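Local coordinates for toll-like receptor 13 (Mus musculus, PDB 4Z0C), which recognises and binds bacterial 23S ribosomal RNA through its leucine-rich-repeat ectodomain and signals via MYD88 and TRAF6 to activate NF-kappa-B, at residues S633-L639 with F656-K662; Y221-Q227 with H247-L251; N435-H441 with N458-E464. All coordinates share one frame; numbering follows the deposited sequence.

Interaction 1: S633-L639 with F656-K662. With nucleotides of chain C.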
loop_
_atom_site.group_PDB
_atom_site.type_symbol
_atom_site.label_atom_id
_atom_site.label_comp_id
_atom_site.label_asym_id
_atom_site.label_seq_id
_atom_site.Cartn_x
_atom_site.Cartn_y
_atom_site.Cartn_z
ATOM N N SER A 633 -13.097 -7.615 23.405
ATOM C CA SER A 633 -13.949 -7.581 22.230
ATOM C C SER A 633 -13.690 -8.688 21.234
ATOM O O SER A 633 -12.570 -8.894 20.782
ATOM C CB SER A 633 -13.881 -6.237 21.522
ATOM O OG SER A 633 -14.789 -6.243 20.433
ATOM N N LEU A 634 -14.759 -9.387 20.891
ATOM C CA LEU A 634 -14.716 -10.481 19.938
ATOM C C LEU A 634 -15.737 -10.152 18.851
ATOM O O LEU A 634 -16.316 -11.034 18.217
ATOM C CB LEU A 634 -15.046 -11.801 20.653
ATOM C CG LEU A 634 -13.992 -12.277 21.663
ATOM C CD1 LEU A 634 -14.576 -13.291 22.626
ATOM C CD2 LEU A 634 -12.800 -12.893 20.955
ATOM N N ARG A 635 -15.987 -8.860 18.688
ATOM C CA ARG A 635 -16.900 -8.343 17.669
ATOM C C ARG A 635 -16.517 -8.862 16.275
ATOM O O ARG A 635 -15.344 -8.887 15.927
ATOM C CB ARG A 635 -16.817 -6.829 17.685
ATOM C CG ARG A 635 -17.803 -6.101 16.818
ATOM C CD ARG A 635 -18.560 -5.164 17.701
ATOM N NE ARG A 635 -18.497 -3.802 17.218
ATOM C CZ ARG A 635 -18.979 -2.764 17.890
ATOM N NH1 ARG A 635 -19.561 -2.946 19.070
ATOM N NH2 ARG A 635 -18.873 -1.548 17.384
ATOM N N PHE A 636 -17.517 -9.263 15.493
ATOM C CA PHE A 636 -17.336 -9.715 14.108
ATOM C C PHE A 636 -16.449 -10.959 13.962
ATOM O O PHE A 636 -15.453 -10.953 13.238
ATOM C CB PHE A 636 -16.831 -8.561 13.215
ATOM C CG PHE A 636 -17.787 -7.399 13.131
ATOM C CD1 PHE A 636 -19.140 -7.611 12.908
ATOM C CD2 PHE A 636 -17.330 -6.094 13.276
ATOM C CE1 PHE A 636 -20.021 -6.549 12.827
ATOM C CE2 PHE A 636 -18.213 -5.022 13.214
ATOM C CZ PHE A 636 -19.558 -5.248 12.976
ATOM N N ASN A 637 -16.813 -12.024 14.659
ATOM C CA ASN A 637 -16.206 -13.322 14.431
ATOM C C ASN A 637 -17.297 -14.325 14.109
ATOM O O ASN A 637 -18.428 -13.927 13.819
ATOM C CB ASN A 637 -15.387 -13.767 15.631
ATOM C CG ASN A 637 -14.087 -13.006 15.754
ATOM O OD1 ASN A 637 -13.114 -13.273 15.032
ATOM N ND2 ASN A 637 -14.060 -12.039 16.668
ATOM N N ASN A 638 -16.952 -15.609 14.136
ATOM C CA ASN A 638 -17.908 -16.682 13.865
ATOM C C ASN A 638 -18.140 -17.582 15.064
ATOM O O ASN A 638 -18.362 -18.779 14.906
ATOM C CB ASN A 638 -17.471 -17.505 12.653
ATOM C CG ASN A 638 -17.622 -16.725 11.347
ATOM O OD1 ASN A 638 -18.398 -15.764 11.282
ATOM N ND2 ASN A 638 -16.878 -17.123 10.310
ATOM N N LEU A 639 -18.079 -16.997 16.261
ATOM C CA LEU A 639 -18.299 -17.736 17.502
ATOM C C LEU A 639 -19.739 -18.219 17.563
ATOM O O LEU A 639 -20.661 -17.442 17.311
ATOM C CB LEU A 639 -17.979 -16.855 18.700
ATOM C CG LEU A 639 -16.602 -16.904 19.370
ATOM C CD1 LEU A 639 -15.542 -17.570 18.538
ATOM C CD2 LEU A 639 -16.174 -15.502 19.729
ATOM N N PHE A 656 -17.878 -6.707 27.364
ATOM C CA PHE A 656 -17.588 -7.962 26.668
ATOM C C PHE A 656 -18.426 -7.986 25.413
ATOM O O PHE A 656 -19.660 -8.021 25.483
ATOM C CB PHE A 656 -17.912 -9.166 27.549
ATOM C CG PHE A 656 -17.790 -10.494 26.844
ATOM C CD1 PHE A 656 -16.542 -11.045 26.583
ATOM C CD2 PHE A 656 -18.927 -11.207 26.475
ATOM C CE1 PHE A 656 -16.418 -12.282 25.946
ATOM C CE2 PHE A 656 -18.814 -12.434 25.838
ATOM C CZ PHE A 656 -17.551 -12.975 25.571
ATOM N N ASP A 657 -17.750 -7.934 24.267
ATOM C CA ASP A 657 -18.407 -7.609 23.014
ATOM C C ASP A 657 -18.387 -8.814 22.119
ATOM O O ASP A 657 -17.323 -9.247 21.663
ATOM C CB ASP A 657 -17.684 -6.443 22.342
ATOM C CG ASP A 657 -18.433 -5.900 21.147
ATOM O OD1 ASP A 657 -19.289 -6.623 20.584
ATOM O OD2 ASP A 657 -18.144 -4.754 20.758
ATOM N N VAL A 658 -19.573 -9.344 21.852
ATOM C CA VAL A 658 -19.701 -10.544 21.040
ATOM C C VAL A 658 -20.784 -10.314 19.978
ATOM O O VAL A 658 -21.398 -11.239 19.443
ATOM C CB VAL A 658 -19.939 -11.777 21.948
ATOM C CG1 VAL A 658 -21.366 -11.789 22.497
ATOM C CG2 VAL A 658 -19.578 -13.059 21.231
ATOM N N TYR A 659 -20.987 -9.036 19.686
ATOM C CA TYR A 659 -21.808 -8.580 18.575
ATOM C C TYR A 659 -21.214 -9.042 17.235
ATOM O O TYR A 659 -20.010 -9.210 17.112
ATOM C CB TYR A 659 -21.894 -7.061 18.639
ATOM C CG TYR A 659 -22.569 -6.380 17.467
ATOM C CD1 TYR A 659 -23.926 -6.573 17.205
ATOM C CD2 TYR A 659 -21.856 -5.486 16.655
ATOM C CE1 TYR A 659 -24.544 -5.937 16.142
ATOM C CE2 TYR A 659 -22.467 -4.836 15.597
ATOM C CZ TYR A 659 -23.806 -5.065 15.343
ATOM O OH TYR A 659 -24.404 -4.432 14.284
ATOM N N GLY A 660 -22.069 -9.244 16.238
ATOM C CA GLY A 660 -21.627 -9.670 14.926
ATOM C C GLY A 660 -21.124 -11.105 14.889
ATOM O O GLY A 660 -20.339 -11.455 14.009
ATOM N N ASN A 661 -21.527 -11.925 15.862
ATOM C CA ASN A 661 -21.160 -13.347 15.853
ATOM C C ASN A 661 -22.287 -14.265 15.384
ATOM O O ASN A 661 -23.240 -13.809 14.755
ATOM C CB ASN A 661 -20.596 -13.773 17.205
ATOM C CG ASN A 661 -19.154 -13.360 17.382
ATOM O OD1 ASN A 661 -18.258 -14.178 17.279
ATOM N ND2 ASN A 661 -18.921 -12.072 17.583
ATOM N N LYS A 662 -22.177 -15.554 15.692
ATOM C CA LYS A 662 -23.169 -16.530 15.249
ATOM C C LYS A 662 -23.696 -17.370 16.409
ATOM O O LYS A 662 -23.787 -18.593 16.318
ATOM C CB LYS A 662 -22.569 -17.452 14.189
ATOM C CG LYS A 662 -21.826 -16.742 13.056
ATOM C CD LYS A 662 -22.304 -17.241 11.703
ATOM C CE LYS A 662 -22.758 -16.107 10.802
ATOM N NZ LYS A 662 -21.950 -16.087 9.557
ATOM P P G C 8 -18.662 -0.974 13.736
ATOM O OP1 G C 8 -20.133 -0.817 13.577
ATOM O OP2 G C 8 -18.052 -1.692 14.885
ATOM O "O5'" G C 8 -18.212 -1.713 12.399
ATOM C "C5'" G C 8 -18.432 -1.079 11.144
ATOM C "C4'" G C 8 -17.866 -1.872 9.995
ATOM O "O4'" G C 8 -16.413 -1.852 10.043
ATOM C "C3'" G C 8 -18.283 -3.342 9.957
ATOM O "O3'" G C 8 -18.762 -3.683 8.665
ATOM C "C2'" G C 8 -16.989 -4.098 10.235
ATOM O "O2'" G C 8 -16.881 -5.338 9.572
ATOM C "C1'" G C 8 -15.929 -3.132 9.741
ATOM N N9 G C 8 -14.634 -3.372 10.375
ATOM C C8 G C 8 -13.476 -3.670 9.702
ATOM N N7 G C 8 -12.487 -3.921 10.516
ATOM C C5 G C 8 -13.028 -3.819 11.796
ATOM C C6 G C 8 -12.426 -3.989 13.076
ATOM O O6 G C 8 -11.253 -4.272 13.353
ATOM N N1 G C 8 -13.331 -3.789 14.110
ATOM C C2 G C 8 -14.651 -3.475 13.933
ATOM N N2 G C 8 -15.374 -3.332 15.058
ATOM N N3 G C 8 -15.222 -3.317 12.743
ATOM C C4 G C 8 -14.364 -3.502 11.723
ATOM P P A C 7 -17.588 2.147 17.755
ATOM O OP1 A C 7 -18.927 2.208 17.123
ATOM O OP2 A C 7 -17.237 1.047 18.680
ATOM O "O5'" A C 7 -16.505 2.158 16.587
ATOM C "C5'" A C 7 -16.729 2.880 15.385
ATOM C "C4'" A C 7 -16.214 2.119 14.192
ATOM O "O4'" A C 7 -14.760 2.075 14.203
ATOM C "C3'" A C 7 -16.623 0.657 14.116
ATOM O "O3'" A C 7 -17.952 0.472 13.647
ATOM C "C2'" A C 7 -15.546 0.059 13.205
ATOM O "O2'" A C 7 -15.812 0.361 11.846
ATOM C "C1'" A C 7 -14.309 0.853 13.635
ATOM N N9 A C 7 -13.519 0.123 14.644
ATOM C C8 A C 7 -13.869 -0.058 15.963
ATOM N N7 A C 7 -12.989 -0.733 16.648
ATOM C C5 A C 7 -11.999 -1.039 15.719
ATOM C C6 A C 7 -10.792 -1.766 15.833
ATOM N N6 A C 7 -10.402 -2.308 16.990
ATOM N N1 A C 7 -10.009 -1.902 14.720
ATOM C C2 A C 7 -10.429 -1.339 13.574
ATOM N N3 A C 7 -11.549 -0.642 13.350
ATOM C C4 A C 7 -12.305 -0.518 14.473
#

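Interaction 2: Y221-Q227 with H247-L251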
loop_
_atom_site.group_PDB
_atom_site.type_symbol
_atom_site.label_atom_id
_atom_site.label_comp_id
_atom_site.label_asym_id
_atom_site.label_seq_id
_atom_site.Cartn_x
_atom_site.Cartn_y
_atom_site.Cartn_z
ATOM N N TYR A 221 -23.233 51.028 7.766
ATOM C CA TYR A 221 -23.276 51.811 8.989
ATOM C C TYR A 221 -22.988 50.952 10.202
ATOM O O TYR A 221 -23.804 50.105 10.580
ATOM C CB TYR A 221 -24.643 52.486 9.153
ATOM C CG TYR A 221 -24.702 53.463 10.311
ATOM C CD1 TYR A 221 -24.283 54.785 10.154
ATOM C CD2 TYR A 221 -25.180 53.068 11.561
ATOM C CE1 TYR A 221 -24.334 55.686 11.208
ATOM C CE2 TYR A 221 -25.239 53.967 12.625
ATOM C CZ TYR A 221 -24.814 55.276 12.438
ATOM O OH TYR A 221 -24.864 56.172 13.484
ATOM N N LEU A 222 -21.857 51.224 10.850
ATOM C CA LEU A 222 -21.357 50.347 11.907
ATOM C C LEU A 222 -21.089 51.051 13.251
ATOM O O LEU A 222 -20.525 50.436 14.159
ATOM C CB LEU A 222 -20.080 49.634 11.431
ATOM C CG LEU A 222 -20.114 48.813 10.128
ATOM C CD1 LEU A 222 -18.729 48.269 9.828
ATOM C CD2 LEU A 222 -21.140 47.682 10.169
ATOM N N LYS A 223 -21.461 52.332 13.361
ATOM C CA LYS A 223 -21.320 53.119 14.604
ATOM C C LYS A 223 -21.856 52.382 15.812
ATOM O O LYS A 223 -21.262 52.366 16.901
ATOM C CB LYS A 223 -22.088 54.441 14.473
ATOM C CG LYS A 223 -22.654 54.986 15.791
ATOM C CD LYS A 223 -21.771 56.051 16.410
ATOM C CE LYS A 223 -22.613 57.161 17.020
ATOM N NZ LYS A 223 -22.103 58.522 16.675
ATOM N N THR A 224 -22.979 51.731 15.573
ATOM C CA THR A 224 -23.705 51.000 16.578
ATOM C C THR A 224 -22.986 49.725 17.089
ATOM O O THR A 224 -23.487 49.042 17.994
ATOM C CB THR A 224 -25.090 50.680 16.008
ATOM O OG1 THR A 224 -26.066 50.730 17.047
ATOM C CG2 THR A 224 -25.092 49.328 15.399
ATOM N N LEU A 225 -21.827 49.399 16.509
ATOM C CA LEU A 225 -20.988 48.300 17.014
ATOM C C LEU A 225 -19.647 48.827 17.539
ATOM O O LEU A 225 -18.600 48.641 16.905
ATOM C CB LEU A 225 -20.730 47.248 15.932
ATOM C CG LEU A 225 -21.844 46.888 14.951
ATOM C CD1 LEU A 225 -21.330 45.822 13.985
ATOM C CD2 LEU A 225 -23.065 46.391 15.661
ATOM N N PRO A 226 -19.678 49.499 18.700
ATOM C CA PRO A 226 -18.503 50.230 19.189
ATOM C C PRO A 226 -17.387 49.332 19.718
ATOM O O PRO A 226 -16.253 49.802 19.850
ATOM C CB PRO A 226 -19.080 51.082 20.324
ATOM C CG PRO A 226 -20.243 50.282 20.832
ATOM C CD PRO A 226 -20.824 49.603 19.629
ATOM N N GLN A 227 -17.709 48.080 20.044
ATOM C CA GLN A 227 -16.724 47.146 20.579
ATOM C C GLN A 227 -16.110 46.205 19.514
ATOM O O GLN A 227 -15.337 45.301 19.848
ATOM C CB GLN A 227 -17.365 46.304 21.682
ATOM C CG GLN A 227 -17.469 47.016 23.015
ATOM C CD GLN A 227 -16.160 47.658 23.419
ATOM O OE1 GLN A 227 -15.964 48.856 23.225
ATOM N NE2 GLN A 227 -15.261 46.870 23.991
ATOM N N HIS A 247 -16.012 54.720 12.932
ATOM C CA HIS A 247 -16.873 53.689 13.483
ATOM C C HIS A 247 -16.141 52.378 13.778
ATOM O O HIS A 247 -16.768 51.407 14.193
ATOM C CB HIS A 247 -18.059 53.454 12.549
ATOM C CG HIS A 247 -18.934 54.657 12.387
ATOM N ND1 HIS A 247 -19.591 54.953 11.212
ATOM C CD2 HIS A 247 -19.268 55.639 13.262
ATOM C CE1 HIS A 247 -20.285 56.068 11.368
ATOM N NE2 HIS A 247 -20.111 56.499 12.605
ATOM N N LEU A 248 -14.824 52.356 13.570
ATOM C CA LEU A 248 -14.042 51.118 13.708
ATOM C C LEU A 248 -12.787 51.285 14.560
ATOM O O LEU A 248 -11.766 50.668 14.279
ATOM C CB LEU A 248 -13.633 50.598 12.323
ATOM C CG LEU A 248 -14.817 50.303 11.394
ATOM C CD1 LEU A 248 -14.385 50.179 9.925
ATOM C CD2 LEU A 248 -15.569 49.057 11.861
ATOM N N GLN A 249 -12.850 52.117 15.590
ATOM C CA GLN A 249 -11.637 52.434 16.336
ATOM C C GLN A 249 -11.209 51.310 17.269
ATOM O O GLN A 249 -10.088 51.314 17.775
ATOM C CB GLN A 249 -11.779 53.749 17.105
ATOM C CG GLN A 249 -11.806 54.991 16.229
ATOM C CD GLN A 249 -10.478 55.290 15.578
ATOM O OE1 GLN A 249 -9.509 55.643 16.254
ATOM N NE2 GLN A 249 -10.436 55.212 14.250
ATOM N N ASN A 250 -12.090 50.351 17.507
ATOM C CA ASN A 250 -11.699 49.184 18.291
ATOM C C ASN A 250 -11.236 47.970 17.469
ATOM O O ASN A 250 -10.878 46.949 18.032
ATOM C CB ASN A 250 -12.820 48.773 19.251
ATOM C CG ASN A 250 -12.785 49.559 20.547
ATOM O OD1 ASN A 250 -11.721 49.747 21.143
ATOM N ND2 ASN A 250 -13.951 50.036 20.986
ATOM N N LEU A 251 -11.247 48.095 16.148
ATOM C CA LEU A 251 -10.959 46.980 15.272
ATOM C C LEU A 251 -9.514 46.476 15.422
ATOM O O LEU A 251 -8.565 47.259 15.374
ATOM C CB LEU A 251 -11.270 47.348 13.820
ATOM C CG LEU A 251 -11.693 46.148 12.957
ATOM C CD1 LEU A 251 -13.063 45.646 13.378
ATOM C CD2 LEU A 251 -11.671 46.477 11.473
#

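Interaction 3: N435-H441 with N458-E464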
loop_
_atom_site.group_PDB
_atom_site.type_symbol
_atom_site.label_atom_id
_atom_site.label_comp_id
_atom_site.label_asym_id
_atom_site.label_seq_id
_atom_site.Cartn_x
_atom_site.Cartn_y
_atom_site.Cartn_z
ATOM N N ASN A 435 9.970 11.971 -1.027
ATOM C CA ASN A 435 10.409 10.856 -1.874
ATOM C C ASN A 435 11.670 10.223 -1.311
ATOM O O ASN A 435 12.542 9.818 -2.070
ATOM C CB ASN A 435 10.734 11.331 -3.303
ATOM C CG ASN A 435 9.533 11.913 -4.031
ATOM O OD1 ASN A 435 8.413 11.400 -3.927
ATOM N ND2 ASN A 435 9.763 12.984 -4.782
ATOM N N ILE A 436 11.809 10.174 0.006
ATOM C CA ILE A 436 13.088 9.757 0.562
ATOM C C ILE A 436 13.184 8.250 0.582
ATOM O O ILE A 436 12.297 7.590 1.141
ATOM C CB ILE A 436 13.322 10.341 1.955
ATOM C CG1 ILE A 436 13.300 11.863 1.876
ATOM C CG2 ILE A 436 14.655 9.874 2.490
ATOM C CD1 ILE A 436 13.024 12.574 3.209
ATOM N N ARG A 437 14.250 7.713 -0.036
ATOM C CA ARG A 437 14.429 6.259 -0.226
ATOM C C ARG A 437 15.380 5.604 0.762
ATOM O O ARG A 437 15.189 4.441 1.126
ATOM C CB ARG A 437 14.867 5.927 -1.659
ATOM C CG ARG A 437 13.713 6.012 -2.626
ATOM C CD ARG A 437 14.106 5.847 -4.083
ATOM N NE ARG A 437 12.976 6.267 -4.904
ATOM C CZ ARG A 437 12.590 5.676 -6.028
ATOM N NH1 ARG A 437 13.263 4.637 -6.511
ATOM N NH2 ARG A 437 11.533 6.142 -6.681
ATOM N N THR A 438 16.398 6.336 1.202
ATOM C CA THR A 438 17.286 5.829 2.245
ATOM C C THR A 438 17.601 6.904 3.285
ATOM O O THR A 438 17.552 8.099 3.005
ATOM C CB THR A 438 18.634 5.286 1.705
ATOM O OG1 THR A 438 19.570 6.363 1.619
ATOM C CG2 THR A 438 18.466 4.643 0.354
ATOM N N LEU A 439 17.924 6.457 4.492
ATOM C CA LEU A 439 18.287 7.347 5.579
ATOM C C LEU A 439 19.762 7.115 5.885
ATOM O O LEU A 439 20.172 5.987 6.163
ATOM C CB LEU A 439 17.430 7.018 6.794
ATOM C CG LEU A 439 16.869 8.110 7.695
ATOM C CD1 LEU A 439 16.340 9.335 6.923
ATOM C CD2 LEU A 439 15.767 7.496 8.567
ATOM N N ASN A 440 20.567 8.168 5.790
ATOM C CA ASN A 440 21.997 8.026 6.021
ATOM C C ASN A 440 22.323 8.201 7.496
ATOM O O ASN A 440 21.566 8.847 8.227
ATOM C CB ASN A 440 22.784 9.039 5.183
ATOM C CG ASN A 440 22.497 8.918 3.695
ATOM O OD1 ASN A 440 22.022 9.870 3.066
ATOM N ND2 ASN A 440 22.771 7.739 3.124
ATOM N N HIS A 441 23.446 7.637 7.931
ATOM C CA HIS A 441 23.876 7.781 9.319
ATOM C C HIS A 441 24.099 9.253 9.651
ATOM O O HIS A 441 24.622 10.027 8.832
ATOM C CB HIS A 441 25.170 7.000 9.587
ATOM C CG HIS A 441 26.387 7.605 8.951
ATOM N ND1 HIS A 441 26.654 7.500 7.603
ATOM C CD2 HIS A 441 27.399 8.333 9.482
ATOM C CE1 HIS A 441 27.781 8.136 7.329
ATOM N NE2 HIS A 441 28.252 8.649 8.450
ATOM N N ASN A 458 7.063 8.091 2.775
ATOM C CA ASN A 458 8.205 8.187 1.881
ATOM C C ASN A 458 8.349 6.867 1.141
ATOM O O ASN A 458 7.375 6.117 1.016
ATOM C CB ASN A 458 9.448 8.523 2.676
ATOM C CG ASN A 458 9.465 9.970 3.074
ATOM O OD1 ASN A 458 9.735 10.835 2.242
ATOM N ND2 ASN A 458 9.123 10.257 4.330
ATOM N N CYS A 459 9.526 6.580 0.614
ATOM C CA CYS A 459 9.735 5.262 0.011
ATOM C C CYS A 459 10.882 4.555 0.714
ATOM O O CYS A 459 11.702 3.913 0.059
ATOM C CB CYS A 459 10.068 5.384 -1.488
ATOM S SG CYS A 459 9.268 6.751 -2.414
ATOM N N LEU A 460 10.953 4.671 2.038
ATOM C CA LEU A 460 12.126 4.173 2.765
ATOM C C LEU A 460 12.249 2.651 2.717
ATOM O O LEU A 460 11.320 1.941 3.106
ATOM C CB LEU A 460 12.129 4.646 4.214
ATOM C CG LEU A 460 12.390 6.118 4.502
ATOM C CD1 LEU A 460 12.069 6.424 5.973
ATOM C CD2 LEU A 460 13.816 6.474 4.176
ATOM N N LYS A 461 13.391 2.168 2.223
ATOM C CA LYS A 461 13.709 0.738 2.211
ATOM C C LYS A 461 14.906 0.482 3.114
ATOM O O LYS A 461 14.921 -0.458 3.907
ATOM C CB LYS A 461 14.059 0.266 0.796
ATOM C CG LYS A 461 12.921 0.330 -0.217
ATOM C CD LYS A 461 13.094 -0.711 -1.311
ATOM C CE LYS A 461 12.311 -0.372 -2.581
ATOM N NZ LYS A 461 10.887 -0.013 -2.354
ATOM N N ILE A 462 15.910 1.342 2.984
ATOM C CA ILE A 462 17.195 1.169 3.658
ATOM C C ILE A 462 17.428 2.211 4.743
ATOM O O ILE A 462 17.488 3.409 4.466
ATOM C CB ILE A 462 18.373 1.258 2.643
ATOM C CG1 ILE A 462 18.139 0.306 1.469
ATOM C CG2 ILE A 462 19.707 0.984 3.322
ATOM C CD1 ILE A 462 18.170 -1.162 1.857
ATOM N N LEU A 463 17.558 1.746 5.980
ATOM C CA LEU A 463 17.930 2.612 7.088
ATOM C C LEU A 463 19.321 2.239 7.579
ATOM O O LEU A 463 19.498 1.205 8.213
ATOM C CB LEU A 463 16.915 2.509 8.227
ATOM C CG LEU A 463 15.444 2.824 7.956
ATOM C CD1 LEU A 463 14.645 2.745 9.236
ATOM C CD2 LEU A 463 15.310 4.190 7.381
ATOM N N GLU A 464 20.308 3.069 7.261
ATOM C CA GLU A 464 21.670 2.860 7.735
ATOM C C GLU A 464 21.696 2.773 9.257
ATOM O O GLU A 464 20.837 3.330 9.937
ATOM C CB GLU A 464 22.591 3.991 7.255
ATOM C CG GLU A 464 22.941 3.934 5.769
ATOM C CD GLU A 464 24.018 4.963 5.341
ATOM O OE1 GLU A 464 23.995 5.406 4.169
ATOM O OE2 GLU A 464 24.886 5.334 6.166
#

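Interaction 1: S633-L639 with F656-K662
Asn661 reaches across to 633-639 and grips it at two points, and this is the tightly bonded part of the contact. Its ND2 donates to Leu634 O at 2.9 Å, nearly straight and in its own amide plane. Asn637 ND2 meets the same oxygen from the opposite face of that carbonyl, so two asparagines share one acceptor; Asn637 OD1 accepts from Leu615 N. On the other side of the Asn661 amide, OD1 takes Leu639 N at 3.0 Å on a lone pair. Backbone bonds continue the pairing, with Leu634 N on Asp657 O and Phe636 N on Tyr659 O, while the buried Leu634 packs CD1 against Phe656 CE1. This is the asparagine arrangement of a leucine-rich-repeat solenoid; here it joins repeat 25 to the last parallel strand, 655-657, and Asn637 ND2 makes the same kind of bond back to Leu610 O. The RNA side is built differently. Arg635 CG stands anti to the backbone N (chi1 -173°), and further bends bring its guanidinium between Asp657 and the RNA backbone. Arg635 NH1 forms a salt bridge with Asp657 OD2 at 2.9 Å, its hydrogen bond weak because the N-H points off the oxygen; NH2 donates to OP2 of G8 of chain C, the bound RNA, at 2.6 Å. Phe636 lays one ring face under the G8 ribose, its CE2 3.4 Å from C2', and packs obliquely on Tyr659. Packing is looser round the partly exposed Lys662, which runs alongside Asn638 with NZ 4.0 Å from its OD1 and has a long, weak ion pair with Glu616 of the second subunit.

Interaction 2: Y221-Q227 with H247-L251
His247 lies against the turn at 222-225, and most of the contact between the two segments gathers round its imidazole. Three kinds of interaction hold them together. The first involves rings. Lys223 CB sits over one face of the His247 ring in a CH-pi contact, 3.5 Å from the centroid and 24° off the ring normal, displaced toward the CD2 and NE2 rim. His247 CG is anti to its carbonyl carbon (chi1 -63°), which lays the imidazole along the Lys223 backbone. Tyr221 comes in obliquely, its CE1 4.1 Å from His247 CE1 and the ring planes 60° apart. The second kind is apolar: Leu222 CD1 meets Leu248 CD2 at 3.8 Å, on the buried side, where Leu222 also packs on Leu231 of strand 230-232. Polar contact makes the third kind. Asn250 ND2 donates to Pro226 O at 2.6 Å, a short and nearly straight bond that lies in both the carbonyl plane and the amide plane of Asn250. Gln227 OE1 is also near that nitrogen, but the angle is too poor for a bond. Each segment folds into a type I beta turn, 222-225 and 248-251, closed by its own backbone bond. Such side-by-side turns, burying leucines just before strands 230-232 and 253-255, belong to the loops that lead back to the parallel strands in a leucine-rich-repeat solenoid, here between repeats 8, 9 and 10.

Interaction 3: N435-H441 with N458-E464
Glu464 crosses obliquely to Asn440 and His441, and its carboxylate takes hydrogen bonds from both. The chain is extended beyond CG (chi2 -172°), which carries the carboxylate across. Its OE1 receives Asn440 ND2 at 2.8 Å from above the carboxylate plane, with amide and carboxylate 68° apart. Its OE2 is held twice by His441: the backbone N comes in from above the plane, whereas ND1 arrives nearly along the C-O axis at 3.1 Å, with the oxygen at the imidazole edge and the two planes only 28° apart. Together these three donors should fix the rotation of the carboxylate.

The Leu439-Leu463, Thr438-Ile462 and Ile436-Leu460 pairs lie alongside each other. Leu439 and Leu463 touch through their CD2 methyls at 3.5 Å, on the inner face of the short parallel pair 438-439 and 462-463, while Thr438 and Ile462 flank one another on the other face, Thr438 CG2 to Ile462 CB 4.1 Å. Ile436 also lies beside Asn458, whose OD1 accepts Ile436 N at 3.1 Å, tilted from the carbonyl plane; Asn458 ND2 turns to Leu455 O and Leu431 O. Arg437 packs its CG on Cys459 CB, and its NH2 donates to the backbone O of Asp433 and to OD1 of Asn435, both of the second subunit, so this flank belongs to the dimer.

Backbone bonds such as Leu439 N to Ile462 O keep the segments in step. An asparagine bonded to the adjacent turn, inward leucines and parallel neighbouring turns are the signature of the leucine-rich-repeat solenoid, here repeats 17 and 18.

How the interactions relate
All three contacts join neighbouring turns of one solenoid, far apart along it: the centres of interactions 1 and 2 are about 62 Å apart, and the centres of interactions 1 and 3 about 41 Å apart. Interaction 1 is the most buried; interactions 2 and 3 are partly exposed. Interactions 1 and 3 both use an asparagine amide to bind the adjacent turn, and both touch the second subunit, but interaction 1 adds an arginine and a phenylalanine that meet the RNA, whereas interaction 3 adds a carboxylate gripped by asparagine and histidine. Interaction 2 covers less area, relies on one cross-segment hydrogen bond and ring packing, lies about 30 Å (nearest atoms) from the RNA and touches no other protein chain.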